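Local coordinates for flavoprotein 390 (Photobacterium phosphoreum, PDB 1FVP), which binds, as a homodimer, two flavin mononucleotides per subunit, each with a myristate attached, and belongs to the bacterial luciferase family, at residues 3-8 with 194-199; 91-96 with 127-132. One frame throughout, in Å; residues are numbered along the deposited sequence.

Contact 1: 3-8 with 194-199; sequences KWNYGV and TVDFLL. With FMA (6-(3-tetradecanoic acid) flavine mononucleotide), chain D.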
loop_
_atom_site.group_PDB
_atom_site.type_symbol
_atom_site.label_atom_id
_atom_site.label_comp_id
_atom_site.label_asym_id
_atom_site.label_seq_id
_atom_site.Cartn_x
_atom_site.Cartn_y
_atom_site.Cartn_z
ATOM N N LYS A 3 -2.142 -3.900 22.783
ATOM C CA LYS A 3 -3.355 -3.931 21.986
ATOM C C LYS A 3 -2.821 -4.280 20.573
ATOM O O LYS A 3 -1.948 -3.542 20.118
ATOM C CB LYS A 3 -4.061 -2.597 21.834
ATOM C CG LYS A 3 -5.015 -2.544 20.634
ATOM C CD LYS A 3 -5.620 -1.169 20.452
ATOM C CE LYS A 3 -6.305 -1.009 19.109
ATOM N NZ LYS A 3 -7.239 0.152 19.154
ATOM N N TRP A 4 -3.381 -5.327 20.040
ATOM C CA TRP A 4 -3.042 -5.866 18.731
ATOM C C TRP A 4 -4.042 -5.425 17.656
ATOM O O TRP A 4 -5.217 -5.810 17.748
ATOM C CB TRP A 4 -3.035 -7.387 18.777
ATOM C CG TRP A 4 -2.115 -7.987 19.767
ATOM C CD1 TRP A 4 -1.316 -7.393 20.701
ATOM C CD2 TRP A 4 -1.937 -9.411 19.940
ATOM N NE1 TRP A 4 -0.657 -8.339 21.442
ATOM C CE2 TRP A 4 -1.008 -9.583 20.992
ATOM C CE3 TRP A 4 -2.466 -10.520 19.285
ATOM C CZ2 TRP A 4 -0.600 -10.838 21.405
ATOM C CZ3 TRP A 4 -2.063 -11.761 19.708
ATOM C CH2 TRP A 4 -1.145 -11.926 20.741
ATOM N N ASN A 5 -3.508 -4.672 16.711
ATOM C CA ASN A 5 -4.356 -4.199 15.580
ATOM C C ASN A 5 -4.287 -5.388 14.609
ATOM O O ASN A 5 -3.309 -6.168 14.702
ATOM C CB ASN A 5 -3.885 -2.833 15.134
ATOM C CG ASN A 5 -4.856 -1.993 14.338
ATOM O OD1 ASN A 5 -4.576 -1.640 13.169
ATOM N ND2 ASN A 5 -6.015 -1.624 14.897
ATOM N N TYR A 6 -5.281 -5.537 13.763
ATOM C CA TYR A 6 -5.364 -6.610 12.770
ATOM C C TYR A 6 -5.701 -6.046 11.394
ATOM O O TYR A 6 -6.570 -5.174 11.265
ATOM C CB TYR A 6 -6.433 -7.640 13.160
ATOM C CG TYR A 6 -6.133 -8.344 14.454
ATOM C CD1 TYR A 6 -5.204 -9.388 14.496
ATOM C CD2 TYR A 6 -6.768 -7.978 15.631
ATOM C CE1 TYR A 6 -4.920 -10.057 15.686
ATOM C CE2 TYR A 6 -6.487 -8.626 16.834
ATOM C CZ TYR A 6 -5.566 -9.663 16.853
ATOM O OH TYR A 6 -5.322 -10.280 18.043
ATOM N N GLY A 7 -5.006 -6.582 10.414
ATOM C CA GLY A 7 -5.174 -6.174 9.001
ATOM C C GLY A 7 -5.347 -7.437 8.166
ATOM O O GLY A 7 -5.280 -8.526 8.752
ATOM N N VAL A 8 -5.570 -7.290 6.882
ATOM C CA VAL A 8 -5.758 -8.429 5.961
ATOM C C VAL A 8 -4.834 -8.194 4.763
ATOM O O VAL A 8 -4.521 -7.022 4.477
ATOM C CB VAL A 8 -7.243 -8.526 5.568
ATOM C CG1 VAL A 8 -7.474 -9.342 4.308
ATOM C CG2 VAL A 8 -8.128 -9.019 6.691
ATOM N N THR A 194 5.889 -8.677 19.865
ATOM C CA THR A 194 6.006 -7.370 19.212
ATOM C C THR A 194 5.444 -7.299 17.801
ATOM O O THR A 194 5.972 -6.464 16.986
ATOM C CB THR A 194 7.521 -6.895 19.205
ATOM O OG1 THR A 194 8.273 -7.657 18.206
ATOM C CG2 THR A 194 8.156 -7.011 20.595
ATOM N N VAL A 195 4.419 -8.099 17.479
ATOM C CA VAL A 195 3.920 -8.018 16.092
ATOM C C VAL A 195 2.401 -7.899 16.063
ATOM O O VAL A 195 1.772 -8.296 17.036
ATOM C CB VAL A 195 4.360 -9.268 15.318
ATOM C CG1 VAL A 195 5.831 -9.346 15.009
ATOM C CG2 VAL A 195 3.845 -10.489 16.072
ATOM N N ASP A 196 1.956 -7.385 14.955
ATOM C CA ASP A 196 0.618 -7.120 14.459
ATOM C C ASP A 196 0.493 -8.023 13.220
ATOM O O ASP A 196 1.555 -8.277 12.610
ATOM C CB ASP A 196 0.409 -5.648 14.172
ATOM C CG ASP A 196 -0.345 -4.986 15.316
ATOM O OD1 ASP A 196 -0.370 -5.542 16.431
ATOM O OD2 ASP A 196 -0.900 -3.894 15.043
ATOM N N PHE A 197 -0.717 -8.474 12.899
ATOM C CA PHE A 197 -0.868 -9.411 11.775
ATOM C C PHE A 197 -1.722 -9.010 10.581
ATOM O O PHE A 197 -2.791 -8.417 10.583
ATOM C CB PHE A 197 -1.322 -10.782 12.272
ATOM C CG PHE A 197 -1.002 -11.122 13.680
ATOM C CD1 PHE A 197 -1.809 -10.632 14.705
ATOM C CD2 PHE A 197 0.099 -11.922 13.983
ATOM C CE1 PHE A 197 -1.526 -10.935 16.039
ATOM C CE2 PHE A 197 0.408 -12.241 15.313
ATOM C CZ PHE A 197 -0.426 -11.733 16.327
ATOM N N LEU A 198 -1.151 -9.412 9.465
ATOM C CA LEU A 198 -1.685 -9.253 8.118
ATOM C C LEU A 198 -1.874 -10.743 7.771
ATOM O O LEU A 198 -0.811 -11.342 7.491
ATOM C CB LEU A 198 -0.639 -8.560 7.272
ATOM C CG LEU A 198 -0.461 -7.070 7.358
ATOM C CD1 LEU A 198 0.113 -6.531 6.044
ATOM C CD2 LEU A 198 -1.821 -6.428 7.642
ATOM N N LEU A 199 -3.092 -11.216 7.860
ATOM C CA LEU A 199 -3.382 -12.629 7.637
ATOM C C LEU A 199 -4.271 -12.893 6.447
ATOM O O LEU A 199 -5.443 -12.493 6.482
ATOM C CB LEU A 199 -3.939 -13.141 8.986
ATOM C CG LEU A 199 -4.689 -12.188 9.890
ATOM C CD1 LEU A 199 -5.872 -11.528 9.193
ATOM C CD2 LEU A 199 -5.218 -12.929 11.109
HETATM N N1 FMA D . -1.572 -10.586 24.807
HETATM C C2 FMA D . -1.665 -9.283 24.536
HETATM O O2 FMA D . -0.989 -8.404 24.918
HETATM N N3 FMA D . -2.724 -8.819 23.651
HETATM C C4 FMA D . -3.605 -9.683 23.110
HETATM O O4 FMA D . -4.474 -9.249 22.384
HETATM C C4A FMA D . -3.490 -11.074 23.417
HETATM N N5 FMA D . -4.293 -11.996 22.949
HETATM C C5A FMA D . -4.238 -13.313 23.204
HETATM C C6 FMA D . -5.138 -14.223 22.656
HETATM C C7 FMA D . -4.997 -15.550 22.977
HETATM C C7M FMA D . -5.942 -16.670 22.417
HETATM C C8 FMA D . -3.955 -16.009 23.864
HETATM C C8M FMA D . -3.765 -17.441 24.244
HETATM C C9 FMA D . -3.084 -15.079 24.391
HETATM C C9A FMA D . -3.164 -13.748 24.103
HETATM N N10 FMA D . -2.314 -12.766 24.594
HETATM C C10 FMA D . -2.386 -11.461 24.336
HETATM C C1B FMA D . -1.173 -13.166 25.531
HETATM C C2B FMA D . 0.092 -12.205 25.483
HETATM O O2B FMA D . 1.140 -13.138 25.290
HETATM C C3B FMA D . 0.187 -11.435 26.781
HETATM O "O3'" FMA D . -1.044 -11.377 27.428
HETATM C C4B FMA D . 0.748 -10.013 26.667
HETATM O "O4'" FMA D . 2.090 -10.029 26.062
HETATM C C5B FMA D . 0.868 -9.360 28.072
HETATM O "O5'" FMA D . 2.361 -8.985 28.241
HETATM P P FMA D . 3.322 -9.315 29.452
HETATM O O1P FMA D . 2.666 -8.431 30.569
HETATM O O2P FMA D . 3.215 -10.734 29.729
HETATM O O3P FMA D . 4.616 -9.036 29.055
HETATM C "C1'" FMA D . -8.575 -13.089 22.061
HETATM O "O1'" FMA D . -8.814 -14.356 22.071
HETATM O "O2'" FMA D . -9.491 -12.305 22.328
HETATM C "C2'" FMA D . -7.163 -12.769 22.426
HETATM C "C3'" FMA D . -6.163 -13.705 21.734
HETATM C "C4'" FMA D . -5.663 -13.023 20.497
HETATM C "C5'" FMA D . -6.318 -13.297 19.165
HETATM C "C6'" FMA D . -5.331 -13.522 18.046
HETATM C "C7'" FMA D . -5.896 -13.152 16.682
HETATM C "C8'" FMA D . -5.996 -14.237 15.695
HETATM C "C9'" FMA D . -4.853 -14.486 14.726
HETATM C C11 FMA D . -4.924 -15.818 14.044
HETATM C C12 FMA D . -6.205 -16.423 13.600
HETATM C C13 FMA D . -6.196 -17.694 12.818
HETATM C C14 FMA D . -7.517 -18.219 12.352
HETATM C C15 FMA D . -8.620 -18.161 13.371
#
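Trp4, Tyr6 and Phe197 form an aromatic cluster beside the bound ligand. Phe197 turns its edge toward the face of Trp4 in an offset edge-to-face pair. The ring centres lie 5.5 Å apart and the planes meet at 66°. Trp4 CE3 sits in the plane of the Phe197 ring, at its rim. Tyr6 and Phe197 lie side by side and point the same way. They meet rim to rim, with planes only 15° apart, and neither ring covers the other.

Three residues touch the ligand. FMA C4 lies 3.4 Å above the plane of the Trp4 indole, over its centre. Tyr6 OH reaches the fatty chain at C7', and Leu199 CD2 comes within 4.0 Å of C9'. The segments thus line both the flavin and the acyl part of the pocket.

Two hydrogen bonds cross the contact. Gly7 N donates to Phe197 O at 2.9 Å. Asn5 N makes a weak bond to Asp196 OD2 at 3.2 Å. Arg125 adds a long, weak ion pair to Asp196 OD1.

Away from the aromatic cluster, Leu198 CD2 packs on Gly7 CA at 3.6 Å.

Strand 6-11 lies between strands 195-199 and 42-48 in the sheet. Leu198 also touches Val44 and Asn46 of strand 42-48. Helix 207-227 packs against Tyr6 through Val221, while strand 126-134 runs beside strand 195-199 as its other neighbour.

Contact 2: 91-96 with 127-132; sequences PLVFKW and QLMLHV. With FMA (6-(3-tetradecanoic acid) flavine mononucleotide), chain D.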
loop_
_atom_site.group_PDB
_atom_site.type_symbol
_atom_site.label_atom_id
_atom_site.label_comp_id
_atom_site.label_asym_id
_atom_site.label_seq_id
_atom_site.Cartn_x
_atom_site.Cartn_y
_atom_site.Cartn_z
ATOM N N PRO A 91 9.629 -0.062 11.241
ATOM C CA PRO A 91 9.129 -1.386 11.613
ATOM C C PRO A 91 9.252 -2.253 10.358
ATOM O O PRO A 91 9.266 -1.724 9.230
ATOM C CB PRO A 91 7.697 -1.188 12.057
ATOM C CG PRO A 91 7.437 0.284 11.965
ATOM C CD PRO A 91 8.499 0.840 11.024
ATOM N N LEU A 92 9.341 -3.539 10.612
ATOM C CA LEU A 92 9.454 -4.573 9.593
ATOM C C LEU A 92 8.110 -5.288 9.350
ATOM O O LEU A 92 7.222 -5.347 10.223
ATOM C CB LEU A 92 10.470 -5.611 10.060
ATOM C CG LEU A 92 11.829 -5.306 10.596
ATOM C CD1 LEU A 92 12.438 -6.607 11.128
ATOM C CD2 LEU A 92 12.710 -4.813 9.458
ATOM N N VAL A 93 8.045 -5.855 8.159
ATOM C CA VAL A 93 6.840 -6.651 7.773
ATOM C C VAL A 93 7.436 -8.021 7.413
ATOM O O VAL A 93 8.107 -8.192 6.394
ATOM C CB VAL A 93 5.966 -5.907 6.778
ATOM C CG1 VAL A 93 6.557 -5.829 5.368
ATOM C CG2 VAL A 93 4.540 -6.438 6.763
ATOM N N PHE A 94 7.231 -8.949 8.331
ATOM C CA PHE A 94 7.747 -10.322 8.255
ATOM C C PHE A 94 7.169 -11.092 7.099
ATOM O O PHE A 94 5.951 -11.016 6.918
ATOM C CB PHE A 94 7.652 -11.003 9.633
ATOM C CG PHE A 94 8.743 -10.445 10.529
ATOM C CD1 PHE A 94 10.073 -10.816 10.285
ATOM C CD2 PHE A 94 8.467 -9.538 11.535
ATOM C CE1 PHE A 94 11.110 -10.339 11.057
ATOM C CE2 PHE A 94 9.503 -9.023 12.323
ATOM C CZ PHE A 94 10.813 -9.425 12.078
ATOM N N LYS A 95 8.034 -11.774 6.352
ATOM C CA LYS A 95 7.526 -12.545 5.209
ATOM C C LYS A 95 6.708 -13.753 5.678
ATOM O O LYS A 95 6.763 -14.290 6.785
ATOM C CB LYS A 95 8.522 -12.950 4.154
ATOM C CG LYS A 95 8.931 -11.753 3.281
ATOM C CD LYS A 95 9.289 -12.222 1.901
ATOM C CE LYS A 95 10.412 -13.221 1.845
ATOM N NZ LYS A 95 11.228 -12.990 0.612
ATOM N N TRP A 96 5.886 -14.165 4.755
ATOM C CA TRP A 96 4.917 -15.269 4.821
ATOM C C TRP A 96 5.648 -16.578 4.561
ATOM O O TRP A 96 5.388 -17.481 5.373
ATOM C CB TRP A 96 3.826 -14.892 3.900
ATOM C CG TRP A 96 3.123 -15.334 2.721
ATOM C CD1 TRP A 96 1.873 -14.843 2.411
ATOM C CD2 TRP A 96 3.419 -16.221 1.640
ATOM N NE1 TRP A 96 1.398 -15.366 1.247
ATOM C CE2 TRP A 96 2.327 -16.237 0.754
ATOM C CE3 TRP A 96 4.500 -17.017 1.334
ATOM C CZ2 TRP A 96 2.271 -17.010 -0.394
ATOM C CZ3 TRP A 96 4.465 -17.787 0.184
ATOM C CH2 TRP A 96 3.368 -17.797 -0.673
ATOM N N GLN A 127 5.177 -6.359 11.693
ATOM C CA GLN A 127 3.886 -6.822 11.129
ATOM C C GLN A 127 4.166 -8.243 10.598
ATOM O O GLN A 127 5.106 -8.415 9.806
ATOM C CB GLN A 127 3.278 -5.993 10.029
ATOM C CG GLN A 127 2.603 -4.712 10.409
ATOM C CD GLN A 127 1.134 -4.818 10.658
ATOM O OE1 GLN A 127 0.498 -3.823 10.949
ATOM N NE2 GLN A 127 0.533 -5.993 10.550
ATOM N N LEU A 128 3.323 -9.131 11.082
ATOM C CA LEU A 128 3.429 -10.569 10.744
ATOM C C LEU A 128 2.408 -10.959 9.686
ATOM O O LEU A 128 1.216 -10.676 9.902
ATOM C CB LEU A 128 3.332 -11.269 12.100
ATOM C CG LEU A 128 3.742 -12.714 12.246
ATOM C CD1 LEU A 128 5.144 -12.969 11.719
ATOM C CD2 LEU A 128 3.632 -13.096 13.727
ATOM N N MET A 129 2.913 -11.555 8.611
ATOM C CA MET A 129 2.107 -11.988 7.481
ATOM C C MET A 129 1.956 -13.527 7.415
ATOM O O MET A 129 2.895 -14.224 6.976
ATOM C CB MET A 129 2.604 -11.550 6.119
ATOM C CG MET A 129 3.108 -10.169 5.982
ATOM S SD MET A 129 3.226 -9.755 4.195
ATOM C CE MET A 129 4.261 -11.105 3.630
ATOM N N LEU A 130 0.763 -13.962 7.758
ATOM C CA LEU A 130 0.309 -15.333 7.777
ATOM C C LEU A 130 -0.881 -15.600 6.826
ATOM O O LEU A 130 -1.815 -14.827 6.622
ATOM C CB LEU A 130 -0.155 -15.667 9.197
ATOM C CG LEU A 130 0.645 -15.309 10.405
ATOM C CD1 LEU A 130 -0.263 -15.111 11.607
ATOM C CD2 LEU A 130 1.642 -16.438 10.661
ATOM N N HIS A 131 -0.847 -16.806 6.305
ATOM C CA HIS A 131 -1.772 -17.456 5.399
ATOM C C HIS A 131 -2.757 -18.343 6.142
ATOM O O HIS A 131 -2.586 -19.573 6.026
ATOM C CB HIS A 131 -1.027 -18.390 4.383
ATOM C CG HIS A 131 -1.230 -17.887 3.002
ATOM N ND1 HIS A 131 -0.274 -17.498 2.112
ATOM C CD2 HIS A 131 -2.428 -17.677 2.383
ATOM C CE1 HIS A 131 -0.876 -17.090 0.997
ATOM N NE2 HIS A 131 -2.170 -17.172 1.131
ATOM N N VAL A 132 -3.718 -17.830 6.863
ATOM C CA VAL A 132 -4.696 -18.663 7.583
ATOM C C VAL A 132 -5.532 -19.562 6.674
ATOM O O VAL A 132 -5.793 -19.281 5.484
ATOM C CB VAL A 132 -5.614 -17.726 8.401
ATOM C CG1 VAL A 132 -6.915 -18.353 8.842
ATOM C CG2 VAL A 132 -4.870 -17.203 9.620
HETATM N N1 FMA D . -1.572 -10.586 24.807
HETATM C C2 FMA D . -1.665 -9.283 24.536
HETATM O O2 FMA D . -0.989 -8.404 24.918
HETATM N N3 FMA D . -2.724 -8.819 23.651
HETATM C C4 FMA D . -3.605 -9.683 23.110
HETATM O O4 FMA D . -4.474 -9.249 22.384
HETATM C C4A FMA D . -3.490 -11.074 23.417
HETATM N N5 FMA D . -4.293 -11.996 22.949
HETATM C C5A FMA D . -4.238 -13.313 23.204
HETATM C C6 FMA D . -5.138 -14.223 22.656
HETATM C C7 FMA D . -4.997 -15.550 22.977
HETATM C C7M FMA D . -5.942 -16.670 22.417
HETATM C C8 FMA D . -3.955 -16.009 23.864
HETATM C C8M FMA D . -3.765 -17.441 24.244
HETATM C C9 FMA D . -3.084 -15.079 24.391
HETATM C C9A FMA D . -3.164 -13.748 24.103
HETATM N N10 FMA D . -2.314 -12.766 24.594
HETATM C C10 FMA D . -2.386 -11.461 24.336
HETATM C C1B FMA D . -1.173 -13.166 25.531
HETATM C C2B FMA D . 0.092 -12.205 25.483
HETATM O O2B FMA D . 1.140 -13.138 25.290
HETATM C C3B FMA D . 0.187 -11.435 26.781
HETATM O "O3'" FMA D . -1.044 -11.377 27.428
HETATM C C4B FMA D . 0.748 -10.013 26.667
HETATM O "O4'" FMA D . 2.090 -10.029 26.062
HETATM C C5B FMA D . 0.868 -9.360 28.072
HETATM O "O5'" FMA D . 2.361 -8.985 28.241
HETATM P P FMA D . 3.322 -9.315 29.452
HETATM O O1P FMA D . 2.666 -8.431 30.569
HETATM O O2P FMA D . 3.215 -10.734 29.729
HETATM O O3P FMA D . 4.616 -9.036 29.055
HETATM C "C1'" FMA D . -8.575 -13.089 22.061
HETATM O "O1'" FMA D . -8.814 -14.356 22.071
HETATM O "O2'" FMA D . -9.491 -12.305 22.328
HETATM C "C2'" FMA D . -7.163 -12.769 22.426
HETATM C "C3'" FMA D . -6.163 -13.705 21.734
HETATM C "C4'" FMA D . -5.663 -13.023 20.497
HETATM C "C5'" FMA D . -6.318 -13.297 19.165
HETATM C "C6'" FMA D . -5.331 -13.522 18.046
HETATM C "C7'" FMA D . -5.896 -13.152 16.682
HETATM C "C8'" FMA D . -5.996 -14.237 15.695
HETATM C "C9'" FMA D . -4.853 -14.486 14.726
HETATM C C11 FMA D . -4.924 -15.818 14.044
HETATM C C12 FMA D . -6.205 -16.423 13.600
HETATM C C13 FMA D . -6.196 -17.694 12.818
HETATM C C14 FMA D . -7.517 -18.219 12.352
HETATM C C15 FMA D . -8.620 -18.161 13.371
#
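Gln127 is joined through its backbone to the residues that flank Val93, which fixes the parallel register. Gln127 N donates to Leu92 O at 2.7 Å. Gln127 O accepts from Phe94 N at 2.6 Å. Val93, Phe94, Met129 and Trp96 make up the close-packed part. Val93 CG2 rests on Gln127 CB at 3.5 Å, and the two side chains cross obliquely. On the other face of the sheet, Phe94 CB meets Leu128 CD1 at 3.8 Å. Leu107 and Arg103 of helix 100-116 pack on the Phe94 side chain.

Farther along, the contact is carried by side chains and CA-H...O approaches. Met129 fills the middle. Its CG touches Val93 CG2, and its chain bends at chi3 (-55°), placing CE 3.8 Å from Trp96 CB. Trp96 CA approaches Met129 O in a CA-H...O contact. The Trp96 and His131 rings meet obliquely, with planes at 60°. In contrast, Lys95 is partly exposed, and its CB is turned away from 127-132.

Asn172 joins the two segments: OD1 accepts from His131 N and ND2 donates to Trp96 O. Val132 CG2 meets the fatty chain of the ligand at C13, 3.5 Å away. The chemistry is largely apolar: Gln127 N and O are satisfied by Leu92 and Phe94, His131 N and Trp96 O by Asn172, consistent with a sheet interior beside an acyl pocket.

In the fold
From the N terminus, the chain enters contact 1 at 3-8 and returns to it only at 194-199. That closes a loop of 185 residues holding much of the fold. Contact 2 is nested inside this loop: 91-96 leads through helix 100-116 to 127-132, a beta-alpha-beta crossover. The two contacts meet where strands 195-199 and 126-134 are neighbours. Probable backbone hydrogen bonds join Asp196 O to Leu128 N and Leu198 N to Leu128 O. Strands 6-11, 195-199, 126-134 and 92-94 therefore follow one another across one parallel part of the sheet. Both contacts touch the same FMA, contact 1 at flavin and chain, contact 2 at the chain's far part.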